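Local coordinates for protein similar to yteR (Bacilus subtilis) (Clostridium acetobutylicum, PDB 4WU0) that probably acts as a family GH105 glycoside hydrolase, cleaving unsaturated rhamnogalacturonan fragments of pectin, at residues A9-A14 with D308-L313; T171-H176 with R200-Y205; A244-Y249 with A291-K296; L274-R279 with S355-T360; N314-V319 with S342-G347. All coordinates share one frame; numbering follows the deposited sequence.

The chain folds into the helical (alpha/alpha)6 barrel of the six-hairpin glycosidases, and the five contacts are spread over it: contacts 1, 3, 4 and 5 each have a segment after residue 290, while contact 2 lies earlier. Contact 1 joins helix 4-14 to strand 311-317, which continues into contact 5, about 14 Å away between centres. Contact 5 starts helix 345-360, and contact 4 lies further along it, about 21 Å away between centres. Contact 4 crosses contact 3 along the chain and touches it through Y295 and Y358. Contact 2, on helix 199-215, meets contact 5 where R200 NH2 binds C317 O. Contact 1 thus brings the first helix against a late strand, while contacts 4 and 5 fix the two ends of helix 345-360.

Contact 1: A9-A14 with D308-L313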
# COMPACT_ATOMS: atom_id res chain seq x y z
N ALA A 9 5.63 13.69 -10.38
CA ALA A 9 4.40 13.62 -11.18
C ALA A 9 4.70 14.01 -12.63
O ALA A 9 4.28 13.33 -13.56
CB ALA A 9 3.32 14.54 -10.59
N ASP A 10 5.44 15.09 -12.80
CA ASP A 10 5.79 15.55 -14.14
C ASP A 10 6.67 14.51 -14.85
O ASP A 10 6.55 14.32 -16.05
CB ASP A 10 6.50 16.91 -14.09
CG ASP A 10 5.55 18.04 -13.76
OD1 ASP A 10 4.32 17.84 -13.94
OD2 ASP A 10 6.02 19.13 -13.33
N SER A 11 7.53 13.84 -14.10
CA SER A 11 8.38 12.80 -14.67
C SER A 11 7.57 11.60 -15.14
O SER A 11 7.81 11.05 -16.21
CB SER A 11 9.44 12.34 -13.65
OG SER A 11 10.29 13.40 -13.29
N ILE A 12 6.61 11.18 -14.32
CA ILE A 12 5.77 10.04 -14.65
C ILE A 12 4.99 10.31 -15.94
O ILE A 12 4.90 9.46 -16.82
CB ILE A 12 4.81 9.74 -13.50
CG1 ILE A 12 5.58 9.23 -12.27
CG2 ILE A 12 3.73 8.72 -13.91
CD1 ILE A 12 4.76 9.29 -11.00
N ILE A 13 4.44 11.51 -16.04
CA ILE A 13 3.63 11.89 -17.19
C ILE A 13 4.50 11.97 -18.44
O ILE A 13 4.17 11.38 -19.48
CB ILE A 13 2.86 13.21 -16.91
CG1 ILE A 13 1.86 12.95 -15.77
CG2 ILE A 13 2.15 13.70 -18.15
CD1 ILE A 13 1.19 14.20 -15.21
N ALA A 14 5.64 12.66 -18.34
CA ALA A 14 6.52 12.85 -19.49
C ALA A 14 7.18 11.55 -19.97
O ALA A 14 7.43 11.39 -21.16
CB ALA A 14 7.60 13.91 -19.18
N ASP A 308 17.24 15.44 -18.99
CA ASP A 308 16.16 16.36 -19.29
C ASP A 308 15.67 17.09 -18.04
O ASP A 308 14.75 17.90 -18.11
CB ASP A 308 15.00 15.63 -19.99
CG ASP A 308 14.52 14.41 -19.22
OD1 ASP A 308 14.92 14.24 -18.05
OD2 ASP A 308 13.73 13.60 -19.77
N GLY A 309 16.28 16.79 -16.89
CA GLY A 309 15.92 17.43 -15.64
C GLY A 309 14.76 16.77 -14.92
O GLY A 309 14.34 17.24 -13.85
N LEU A 310 14.26 15.67 -15.48
CA LEU A 310 13.28 14.83 -14.81
C LEU A 310 14.03 13.85 -13.91
O LEU A 310 15.26 13.88 -13.82
CB LEU A 310 12.40 14.12 -15.85
CG LEU A 310 11.57 15.03 -16.78
CD1 LEU A 310 10.77 14.18 -17.78
CD2 LEU A 310 10.66 15.96 -16.01
N ILE A 311 13.28 13.01 -13.19
CA ILE A 311 13.88 12.09 -12.23
C ILE A 311 13.39 10.66 -12.39
O ILE A 311 12.24 10.42 -12.78
CB ILE A 311 13.65 12.53 -10.75
CG1 ILE A 311 12.16 12.75 -10.48
CG2 ILE A 311 14.50 13.78 -10.44
CD1 ILE A 311 11.85 13.18 -9.08
N ASN A 312 14.29 9.72 -12.09
CA ASN A 312 13.97 8.31 -11.96
C ASN A 312 13.94 7.89 -10.51
O ASN A 312 14.71 8.38 -9.70
CB ASN A 312 15.04 7.43 -12.61
CG ASN A 312 15.07 7.53 -14.11
OD1 ASN A 312 14.12 7.99 -14.75
ND2 ASN A 312 16.18 7.09 -14.68
N LEU A 313 13.03 6.99 -10.18
CA LEU A 313 13.06 6.31 -8.89
C LEU A 313 13.60 4.91 -9.11
O LEU A 313 13.04 4.13 -9.86
CB LEU A 313 11.66 6.25 -8.28
CG LEU A 313 11.56 5.60 -6.89
CD1 LEU A 313 12.24 6.42 -5.83
CD2 LEU A 313 10.10 5.38 -6.52
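The beta hairpin formed by strands 303-305 and 311-317 lies against helix 4-14, with S11 and L310 as the closest pair along the two backbones. Hydrogen bonding across the contact rests on one serine. S11 OG stands beside its own backbone N, anti to the carbonyl carbon (chi1 -62°), which lets it bond L7 O in the preceding helical turn and also take the backbone N-H of I311. That second bond is 3.0 Å from I311 N to S11 OG and nearly straight at 167°, so the hydroxyl stitches the start of the strand to the helix.

A second polar group shapes the hairpin's turn. D308 OD1 accepts from L310 N at 3.0 Å in an Asx turn, approached from above the carboxylate plane, and T306 OG1 bonds the same oxygen.

Carbon packing surrounds the serine hydroxyl. I311 puts CG1 in the crowded position between its backbone N and carbonyl carbon (chi1 54°), bringing it to 3.4 Å from S11 OG. L310 lies alongside the helix, its CB 3.4 Å from S11 OG, and its two methyls part: CD2 stays by S11, while CD1 reaches the next turn and makes an apolar contact with A14 CB at 3.5 Å, tighter than usual for two carbons.

Contact 2: T171-H176 with R200-Y205; sequences TGLLYH and RAMGWY
Apolar packing carries most of this buried contact, in which the irregular 171-176 segment runs beside helix 199-215 of the (alpha/alpha)6 barrel. L174 points at the helix, and its CD2 sits over one face of the Y205 ring in a CH-pi contact, 4.0 Å from the centroid but displaced toward the rim; the closest ring atom is Y205 CE2 at 3.7 Å. Y205 CG is anti to its backbone N (chi1 -168°), which turns that face to the leucine, and Y205 OH bonds F159 O. Further along, A201 CB comes obliquely against the H176 imidazole, 3.8 Å from H176 CD2; H176 ND1 is bonded to Y335 OH.

The polar side is slight. In M202 the bend at chi2 (-65°) brings SD to the segment, where L174 N makes a weak hydrogen bond to M202 SD at 3.4 Å and L174 CB touches it at 3.8 Å. The bend at chi3 then turns M202 CE, which lies 4.3 Å from L173 CD2. Within the segment, T171 OG1 accepts from L173 N in an ST turn.

Around the contact, helix 129-146 offers L129 to both L174 and A201, helix 223-240 meets L173 and Y205, and strand 177-179 follows directly after H176.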
# COMPACT_ATOMS: atom_id res chain seq x y z
N THR A 171 10.43 -9.29 17.48
CA THR A 171 10.85 -8.06 16.82
C THR A 171 9.73 -7.02 16.77
O THR A 171 10.00 -5.83 16.60
CB THR A 171 11.28 -8.30 15.37
OG1 THR A 171 10.17 -8.80 14.62
CG2 THR A 171 12.47 -9.30 15.30
N GLY A 172 8.48 -7.48 16.85
CA GLY A 172 7.35 -6.60 16.62
C GLY A 172 6.99 -6.41 15.16
O GLY A 172 5.99 -5.78 14.83
N LEU A 173 7.79 -6.98 14.27
CA LEU A 173 7.49 -6.94 12.85
C LEU A 173 6.42 -7.98 12.50
O LEU A 173 6.19 -8.91 13.27
CB LEU A 173 8.76 -7.16 12.03
CG LEU A 173 9.88 -6.14 12.23
CD1 LEU A 173 11.16 -6.63 11.59
CD2 LEU A 173 9.52 -4.77 11.64
N LEU A 174 5.76 -7.80 11.35
CA LEU A 174 4.76 -8.74 10.88
C LEU A 174 5.24 -9.43 9.61
O LEU A 174 5.79 -8.80 8.71
CB LEU A 174 3.41 -8.05 10.59
CG LEU A 174 2.53 -7.65 11.77
CD1 LEU A 174 3.15 -6.54 12.58
CD2 LEU A 174 1.13 -7.24 11.31
N TYR A 175 5.07 -10.74 9.58
CA TYR A 175 5.43 -11.52 8.42
C TYR A 175 4.53 -11.19 7.24
O TYR A 175 3.40 -10.74 7.40
CB TYR A 175 5.33 -13.01 8.73
CG TYR A 175 6.29 -13.47 9.79
CD1 TYR A 175 7.58 -13.85 9.47
CD2 TYR A 175 5.90 -13.52 11.12
CE1 TYR A 175 8.46 -14.27 10.46
CE2 TYR A 175 6.78 -13.93 12.10
CZ TYR A 175 8.05 -14.30 11.76
OH TYR A 175 8.92 -14.72 12.73
N HIS A 176 5.03 -11.46 6.04
CA HIS A 176 4.34 -11.14 4.80
C HIS A 176 2.95 -11.80 4.72
O HIS A 176 1.96 -11.15 4.38
CB HIS A 176 5.23 -11.60 3.65
CG HIS A 176 4.74 -11.26 2.28
ND1 HIS A 176 5.47 -11.58 1.15
CD2 HIS A 176 3.62 -10.65 1.84
CE1 HIS A 176 4.81 -11.19 0.08
NE2 HIS A 176 3.69 -10.60 0.47
N ARG A 200 8.10 -4.21 1.62
CA ARG A 200 6.89 -3.65 1.05
C ARG A 200 5.63 -4.14 1.77
O ARG A 200 4.67 -3.39 1.92
CB ARG A 200 6.80 -3.91 -0.46
CG ARG A 200 5.46 -3.45 -1.03
CD ARG A 200 5.45 -3.09 -2.50
NE ARG A 200 5.56 -4.23 -3.41
CZ ARG A 200 6.54 -4.42 -4.29
NH1 ARG A 200 6.50 -5.47 -5.09
NH2 ARG A 200 7.53 -3.55 -4.42
N ALA A 201 5.64 -5.37 2.25
CA ALA A 201 4.48 -5.89 2.98
C ALA A 201 4.24 -5.11 4.26
O ALA A 201 3.09 -4.72 4.57
CB ALA A 201 4.66 -7.34 3.27
N MET A 202 5.29 -4.85 5.03
CA MET A 202 5.13 -3.97 6.17
C MET A 202 4.68 -2.59 5.74
O MET A 202 3.88 -1.96 6.42
CB MET A 202 6.41 -3.86 7.00
CG MET A 202 6.63 -5.01 7.95
SD MET A 202 5.39 -5.13 9.27
CE MET A 202 5.65 -3.63 10.23
N GLY A 203 5.21 -2.08 4.63
CA GLY A 203 4.78 -0.80 4.10
C GLY A 203 3.28 -0.76 3.82
O GLY A 203 2.60 0.19 4.17
N TRP A 204 2.75 -1.80 3.18
CA TRP A 204 1.32 -1.87 2.92
C TRP A 204 0.53 -1.75 4.22
O TRP A 204 -0.45 -1.02 4.30
CB TRP A 204 0.93 -3.18 2.27
CG TRP A 204 1.36 -3.39 0.81
CD1 TRP A 204 1.97 -4.51 0.30
CD2 TRP A 204 1.18 -2.51 -0.31
NE1 TRP A 204 2.17 -4.38 -1.04
CE2 TRP A 204 1.71 -3.15 -1.44
CE3 TRP A 204 0.63 -1.23 -0.47
CZ2 TRP A 204 1.72 -2.57 -2.69
CZ3 TRP A 204 0.63 -0.67 -1.72
CH2 TRP A 204 1.16 -1.33 -2.82
N TYR A 205 0.96 -2.49 5.23
CA TYR A 205 0.21 -2.55 6.48
C TYR A 205 0.24 -1.21 7.21
O TYR A 205 -0.79 -0.76 7.72
CB TYR A 205 0.71 -3.67 7.39
CG TYR A 205 -0.19 -3.97 8.56
CD1 TYR A 205 -1.45 -4.53 8.38
CD2 TYR A 205 0.22 -3.72 9.85
CE1 TYR A 205 -2.29 -4.80 9.46
CE2 TYR A 205 -0.60 -4.01 10.93
CZ TYR A 205 -1.85 -4.54 10.73
OH TYR A 205 -2.66 -4.80 11.79

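Contact 3: A244-Y249 with A291-K296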
# COMPACT_ATOMS: atom_id res chain seq x y z
N ALA A 244 23.10 4.02 8.26
CA ALA A 244 23.83 4.90 7.35
C ALA A 244 22.87 5.62 6.39
O ALA A 244 22.95 6.83 6.23
CB ALA A 244 24.84 4.09 6.57
N SER A 245 21.95 4.89 5.79
CA SER A 245 21.08 5.44 4.75
C SER A 245 19.78 6.04 5.28
O SER A 245 19.17 6.87 4.62
CB SER A 245 20.73 4.35 3.76
OG SER A 245 19.88 3.38 4.36
N LYS A 246 19.35 5.57 6.45
CA LYS A 246 18.07 5.95 7.05
C LYS A 246 16.85 5.37 6.35
O LYS A 246 15.74 5.83 6.59
CB LYS A 246 17.92 7.47 7.21
CG LYS A 246 19.08 8.11 7.94
CD LYS A 246 19.35 7.46 9.29
CE LYS A 246 20.48 8.19 10.03
NZ LYS A 246 21.04 7.40 11.16
N VAL A 247 17.06 4.35 5.51
CA VAL A 247 15.96 3.68 4.85
C VAL A 247 15.97 2.18 5.21
O VAL A 247 16.64 1.77 6.19
CB VAL A 247 15.89 3.99 3.33
CG1 VAL A 247 15.89 5.54 3.14
CG2 VAL A 247 17.03 3.37 2.55
N TRP A 248 15.20 1.38 4.46
CA TRP A 248 14.91 0.01 4.85
C TRP A 248 15.26 -1.01 3.77
O TRP A 248 15.23 -0.71 2.58
CB TRP A 248 13.43 -0.12 5.25
CG TRP A 248 13.16 0.49 6.60
CD1 TRP A 248 13.16 -0.16 7.79
CD2 TRP A 248 12.86 1.86 6.89
NE1 TRP A 248 12.91 0.71 8.80
CE2 TRP A 248 12.72 1.96 8.29
CE3 TRP A 248 12.71 3.02 6.11
CZ2 TRP A 248 12.42 3.18 8.94
CZ3 TRP A 248 12.43 4.22 6.75
CH2 TRP A 248 12.30 4.29 8.15
N TYR A 249 15.59 -2.22 4.23
CA TYR A 249 15.94 -3.34 3.36
C TYR A 249 14.75 -4.13 2.86
O TYR A 249 13.69 -4.17 3.49
CB TYR A 249 16.85 -4.30 4.11
CG TYR A 249 18.24 -3.79 4.30
CD1 TYR A 249 19.20 -3.98 3.32
CD2 TYR A 249 18.61 -3.11 5.46
CE1 TYR A 249 20.48 -3.53 3.48
CE2 TYR A 249 19.89 -2.66 5.62
CZ TYR A 249 20.81 -2.85 4.62
OH TYR A 249 22.09 -2.39 4.77
N ALA A 291 11.54 11.33 10.78
CA ALA A 291 10.75 11.17 9.56
C ALA A 291 11.35 12.00 8.42
O ALA A 291 11.43 11.53 7.27
CB ALA A 291 9.30 11.56 9.81
N LYS A 292 11.76 13.22 8.72
CA LYS A 292 12.37 14.10 7.74
C LYS A 292 13.68 13.52 7.20
O LYS A 292 13.94 13.55 6.01
CB LYS A 292 12.62 15.48 8.34
CG LYS A 292 11.33 16.26 8.47
CD LYS A 292 11.42 17.41 9.46
CE LYS A 292 12.52 18.36 9.17
NZ LYS A 292 12.47 19.49 10.17
N GLU A 293 14.50 13.01 8.11
CA GLU A 293 15.78 12.42 7.75
C GLU A 293 15.59 11.18 6.86
O GLU A 293 16.33 10.98 5.89
CB GLU A 293 16.54 12.06 9.03
CG GLU A 293 17.84 11.41 8.84
CD GLU A 293 18.49 11.06 10.18
OE1 GLU A 293 17.85 10.33 10.99
OE2 GLU A 293 19.63 11.52 10.42
N ALA A 294 14.59 10.38 7.18
CA ALA A 294 14.30 9.19 6.40
C ALA A 294 13.83 9.57 5.00
O ALA A 294 14.22 8.94 4.01
CB ALA A 294 13.26 8.29 7.10
N TYR A 295 12.98 10.60 4.91
CA TYR A 295 12.56 11.11 3.63
C TYR A 295 13.75 11.54 2.78
O TYR A 295 13.84 11.19 1.61
CB TYR A 295 11.59 12.29 3.76
CG TYR A 295 11.19 12.77 2.40
CD1 TYR A 295 10.27 12.07 1.64
CD2 TYR A 295 11.77 13.90 1.84
CE1 TYR A 295 9.94 12.49 0.37
CE2 TYR A 295 11.44 14.32 0.56
CZ TYR A 295 10.52 13.61 -0.17
OH TYR A 295 10.19 14.05 -1.43
N LYS A 296 14.66 12.32 3.35
CA LYS A 296 15.83 12.73 2.60
C LYS A 296 16.67 11.51 2.18
O LYS A 296 17.29 11.50 1.12
CB LYS A 296 16.64 13.73 3.42
CG LYS A 296 16.01 15.12 3.35
CD LYS A 296 16.85 16.19 3.98
CE LYS A 296 16.95 15.95 5.45
NZ LYS A 296 17.63 17.05 6.19
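K246 stands in a loop between helices 223-240 and 264-279, where the chain passes helix 288-302 of the alpha-helical barrel. Its backbone is in the left-handed region (phi 71°), and the nearest CA on the helix is that of A294. From there K246 CB points at the helix and lies 4.1 Å from A294 CA. CG, anti to the carbonyl carbon, meets E293 CG at 3.6 Å, methylene against methylene. A bend at chi2 then carries the chain obliquely across the glutamate: CD reaches E293 OE1 at 3.7 Å, and CE touches both carboxylate oxygens, with E293 OE2 at 3.5 Å. At the tip, NZ bonds N243 O and stays 4.3 Å from E293 OE1.

Behind the lysine, A294 CB rests on K246 O at 3.5 Å and comes obliquely to the W248 indole, 4.2 Å from CZ3. W248 is itself held through NE1 by L237 O, and K246 O accepts from Q241 NE2. S245 OG takes V247 N in an ST turn.

No hydrogen bond crosses between the two segments, and the opposite charges fall short of a salt bridge: the lysine is attached by its aliphatic flank, while the charge separation probably still allows a modest attraction.

Contact 4: L274-R279 with S355-T360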
# COMPACT_ATOMS: atom_id res chain seq x y z
N LEU A 274 5.07 7.29 8.58
CA LEU A 274 5.67 8.07 9.67
C LEU A 274 5.19 9.50 9.61
O LEU A 274 4.78 10.08 10.63
CB LEU A 274 7.20 8.05 9.60
CG LEU A 274 7.95 6.75 9.85
CD1 LEU A 274 9.45 6.95 9.58
CD2 LEU A 274 7.75 6.28 11.27
N LEU A 275 5.29 10.09 8.43
CA LEU A 275 4.95 11.50 8.26
C LEU A 275 3.47 11.74 8.50
O LEU A 275 3.08 12.66 9.22
CB LEU A 275 5.35 11.99 6.87
CG LEU A 275 6.86 12.20 6.67
CD1 LEU A 275 7.17 12.28 5.18
CD2 LEU A 275 7.38 13.43 7.40
N LYS A 276 2.62 10.93 7.88
CA LYS A 276 1.18 11.09 8.05
C LYS A 276 0.75 10.80 9.48
O LYS A 276 -0.11 11.49 10.04
CB LYS A 276 0.44 10.16 7.09
CG LYS A 276 -1.06 10.26 7.19
CD LYS A 276 -1.77 9.64 5.98
CE LYS A 276 -3.27 9.77 6.07
NZ LYS A 276 -3.90 9.43 4.78
N GLY A 277 1.37 9.79 10.09
CA GLY A 277 1.06 9.44 11.47
C GLY A 277 1.38 10.58 12.42
O GLY A 277 0.62 10.85 13.35
N VAL A 278 2.50 11.27 12.19
CA VAL A 278 2.82 12.43 13.01
C VAL A 278 1.82 13.56 12.76
O VAL A 278 1.35 14.21 13.72
CB VAL A 278 4.27 12.93 12.74
CG1 VAL A 278 4.52 14.28 13.41
CG2 VAL A 278 5.29 11.89 13.20
N ARG A 279 1.50 13.81 11.49
CA ARG A 279 0.60 14.91 11.13
C ARG A 279 -0.77 14.78 11.79
O ARG A 279 -1.35 15.76 12.23
CB ARG A 279 0.43 15.00 9.61
CG ARG A 279 -0.59 16.05 9.19
CD ARG A 279 -0.58 16.32 7.67
NE ARG A 279 -0.94 15.16 6.86
CZ ARG A 279 -2.18 14.74 6.65
NH1 ARG A 279 -2.41 13.68 5.88
NH2 ARG A 279 -3.23 15.36 7.20
N SER A 355 6.33 12.31 -0.47
CA SER A 355 6.77 13.66 -0.82
C SER A 355 5.71 14.69 -0.44
O SER A 355 6.02 15.74 0.12
CB SER A 355 7.03 13.76 -2.32
OG SER A 355 8.06 12.89 -2.71
N TYR A 356 4.45 14.39 -0.72
CA TYR A 356 3.37 15.29 -0.37
C TYR A 356 3.36 15.51 1.15
O TYR A 356 3.24 16.65 1.61
CB TYR A 356 2.03 14.74 -0.85
CG TYR A 356 0.84 15.52 -0.36
CD1 TYR A 356 0.45 16.69 -0.98
CD2 TYR A 356 0.11 15.10 0.75
CE1 TYR A 356 -0.64 17.43 -0.53
CE2 TYR A 356 -0.98 15.83 1.22
CZ TYR A 356 -1.34 16.99 0.57
OH TYR A 356 -2.42 17.72 1.02
N GLU A 357 3.51 14.44 1.92
CA GLU A 357 3.46 14.58 3.39
C GLU A 357 4.66 15.37 3.91
O GLU A 357 4.54 16.15 4.83
CB GLU A 357 3.42 13.23 4.08
CG GLU A 357 2.10 12.47 3.93
CD GLU A 357 0.95 13.05 4.74
OE1 GLU A 357 1.18 13.78 5.74
OE2 GLU A 357 -0.22 12.77 4.38
N TYR A 358 5.83 15.11 3.33
CA TYR A 358 7.04 15.82 3.73
C TYR A 358 6.89 17.31 3.47
O TYR A 358 7.19 18.14 4.33
CB TYR A 358 8.23 15.30 2.94
CG TYR A 358 9.52 16.02 3.24
CD1 TYR A 358 10.29 15.67 4.32
CD2 TYR A 358 9.96 17.05 2.42
CE1 TYR A 358 11.47 16.32 4.59
CE2 TYR A 358 11.14 17.71 2.69
CZ TYR A 358 11.89 17.33 3.77
OH TYR A 358 13.08 17.99 4.07
N GLU A 359 6.41 17.64 2.28
CA GLU A 359 6.23 19.03 1.90
C GLU A 359 5.24 19.70 2.83
O GLU A 359 5.41 20.85 3.22
CB GLU A 359 5.77 19.11 0.45
CG GLU A 359 6.86 18.67 -0.53
CD GLU A 359 6.31 18.15 -1.84
OE1 GLU A 359 5.11 18.36 -2.14
OE2 GLU A 359 7.08 17.49 -2.57
N THR A 360 4.20 18.97 3.21
CA THR A 360 3.15 19.53 4.05
C THR A 360 3.73 19.83 5.43
O THR A 360 3.40 20.85 6.04
CB THR A 360 1.97 18.56 4.17
OG1 THR A 360 1.41 18.33 2.88
CG2 THR A 360 0.89 19.12 5.09
O HOH W 1 -2.62 11.50 2.98
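R279 leaves its helix with CG anti to the backbone N and runs extended until a bend at chi3 (62°) turns the guanidinium toward E357. The glutamate comes to meet it: its CG is anti to the carbonyl carbon, and a bend at chi2 (-73°) turns the carboxylate toward R279. The two side chains cross at about a right angle, yet their flat groups end nearly coplanar, so the arginine takes the carboxylate side-on with NE and one terminal nitrogen. R279 NE reaches E357 OE1 at 2.8 Å almost dead straight, and R279 NH1 reaches E357 OE2 at 2.8 Å; each oxygen offers its syn lone pair. The two bonds fix the rotation of the guanidinium against the carboxylate in this model.

This bidentate salt bridge ties helix 264-279 to helix 345-360, two members of the (alpha/alpha)6 barrel whose segments here cross at 43° with their axes 9.1 Å apart. Closer in, L275 CB packs against E357 CB at 3.6 Å, and L275 CD1 lies 3.6 Å from Y358 N.

K276 takes the anti arrangement throughout and crosses E357 obliquely, its CB 3.8 Å from E357 CD. Its ammonium goes on to form salt bridges with E214 and D211, and a water bridges K276 NZ to E357 OE2. At the arginine's bend, T360 CG2 touches R279 CD at 4.1 Å, while T360 OG1 turns back to Y356 O, which also accepts from T360 N.

Contact 5: N314-V319 with S342-G347; sequences NKICYV and SNEPKG
Two strong bonds and a ring grip K346 NZ. It gives a hydrogen bond to Y318 O at 2.7 Å, coming in almost along the C=O axis, and forms a salt bridge to E344 OE2 at 2.8 Å. The Y318 ring adds an off-centre cation-pi contact, its centroid 4.4 Å from the ammonium; E26 is a long, weak ion-pair partner besides. The lysine reaches this spot by running extended and then bending at chi4 (83°), which brings NZ obliquely to the tyrosine ring.

E344 is the N-cap of helix 345-360. Its CG is anti to the backbone N, and the bend at chi2 brings OE2 round to accept K346 N at 3.0 Å, so one oxygen takes two donors, both from above the carboxylate plane. The other oxygen, E344 OE1, lies in the plane of the Y318 ring at its edge, 3.5 Å from CE1, with ring and carboxylate almost perpendicular.

Beside this polar cluster I316, on strand 311-317, wedges against the turn into the helix. I316 CD1 sits 3.6 Å from E344 N, and I316 CG2 meets E344 CG at 3.8 Å and G347 N at 4.0 Å, so the isoleucine packs directly on the glycine backbone.

Lysine and glutamate are both buried, and their charges would be expected to offset each other; the ammonium together with the helix N-terminus would be expected to keep E344 ionised.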
# COMPACT_ATOMS: atom_id res chain seq x y z
N ASN A 314 14.69 4.59 -8.43
CA ASN A 314 15.37 3.32 -8.61
C ASN A 314 15.18 2.38 -7.42
O ASN A 314 14.75 2.80 -6.36
CB ASN A 314 16.88 3.62 -8.74
CG ASN A 314 17.22 4.52 -9.92
OD1 ASN A 314 17.71 5.65 -9.76
ND2 ASN A 314 17.04 4.00 -11.09
N LYS A 315 15.56 1.12 -7.63
CA LYS A 315 15.69 0.10 -6.59
C LYS A 315 14.36 -0.35 -6.03
O LYS A 315 14.21 -0.55 -4.81
CB LYS A 315 16.62 0.55 -5.47
CG LYS A 315 17.93 1.22 -5.93
CD LYS A 315 18.75 0.32 -6.86
CE LYS A 315 20.05 1.02 -7.25
NZ LYS A 315 20.91 0.18 -8.12
N ILE A 316 13.42 -0.61 -6.93
CA ILE A 316 12.09 -1.04 -6.54
C ILE A 316 11.93 -2.53 -6.81
O ILE A 316 12.18 -3.00 -7.90
CB ILE A 316 11.02 -0.27 -7.32
CG1 ILE A 316 11.19 1.25 -7.15
CG2 ILE A 316 9.64 -0.75 -6.93
CD1 ILE A 316 10.53 2.02 -8.25
N CYS A 317 11.50 -3.28 -5.81
CA CYS A 317 11.22 -4.70 -6.04
C CYS A 317 10.01 -4.80 -6.96
O CYS A 317 8.94 -4.33 -6.60
CB CYS A 317 10.92 -5.41 -4.72
SG CYS A 317 10.42 -7.14 -5.00
N TYR A 318 10.14 -5.41 -8.12
CA TYR A 318 9.05 -5.39 -9.09
C TYR A 318 7.78 -6.12 -8.58
O TYR A 318 6.65 -5.64 -8.78
CB TYR A 318 9.50 -5.96 -10.43
CG TYR A 318 8.39 -6.07 -11.45
CD1 TYR A 318 7.67 -4.95 -11.88
CD2 TYR A 318 8.03 -7.31 -11.96
CE1 TYR A 318 6.65 -5.08 -12.79
CE2 TYR A 318 7.01 -7.43 -12.88
CZ TYR A 318 6.32 -6.31 -13.29
OH TYR A 318 5.30 -6.45 -14.21
N VAL A 319 7.99 -7.28 -7.97
CA VAL A 319 6.91 -8.16 -7.56
C VAL A 319 7.45 -9.16 -6.55
O VAL A 319 8.60 -9.59 -6.64
CB VAL A 319 6.28 -8.92 -8.76
CG1 VAL A 319 7.30 -9.85 -9.43
CG2 VAL A 319 5.03 -9.70 -8.35
N SER A 342 13.43 0.26 -12.01
CA SER A 342 13.19 1.70 -11.87
C SER A 342 11.81 2.09 -12.42
O SER A 342 11.25 1.42 -13.29
CB SER A 342 14.27 2.48 -12.59
OG SER A 342 14.22 2.23 -13.99
N ASN A 343 11.27 3.20 -11.89
CA ASN A 343 10.05 3.80 -12.39
C ASN A 343 8.87 2.85 -12.46
O ASN A 343 8.09 2.86 -13.39
CB ASN A 343 10.31 4.51 -13.72
CG ASN A 343 11.25 5.67 -13.56
OD1 ASN A 343 11.43 6.19 -12.45
ND2 ASN A 343 11.87 6.09 -14.65
N GLU A 344 8.77 2.03 -11.42
CA GLU A 344 7.68 1.09 -11.24
C GLU A 344 6.63 1.71 -10.31
O GLU A 344 6.96 2.15 -9.22
CB GLU A 344 8.25 -0.21 -10.65
CG GLU A 344 7.29 -1.11 -9.90
CD GLU A 344 6.10 -1.51 -10.71
OE1 GLU A 344 6.26 -1.74 -11.93
OE2 GLU A 344 5.01 -1.61 -10.11
N PRO A 345 5.37 1.71 -10.74
CA PRO A 345 4.29 2.29 -9.95
C PRO A 345 4.18 1.85 -8.48
O PRO A 345 3.75 2.66 -7.65
CB PRO A 345 3.05 1.94 -10.76
CG PRO A 345 3.54 2.01 -12.16
CD PRO A 345 4.89 1.37 -12.10
N LYS A 346 4.55 0.62 -8.15
CA LYS A 346 4.51 0.18 -6.76
C LYS A 346 5.44 1.02 -5.88
O LYS A 346 5.20 1.16 -4.68
CB LYS A 346 4.85 -1.29 -6.65
CG LYS A 346 3.84 -2.23 -7.27
CD LYS A 346 4.34 -3.67 -7.27
CE LYS A 346 3.71 -4.51 -8.37
NZ LYS A 346 4.40 -4.32 -9.64
N GLY A 347 6.48 1.60 -6.48
CA GLY A 347 7.35 2.55 -5.78
C GLY A 347 6.98 4.01 -6.02
O GLY A 347 7.07 4.84 -5.11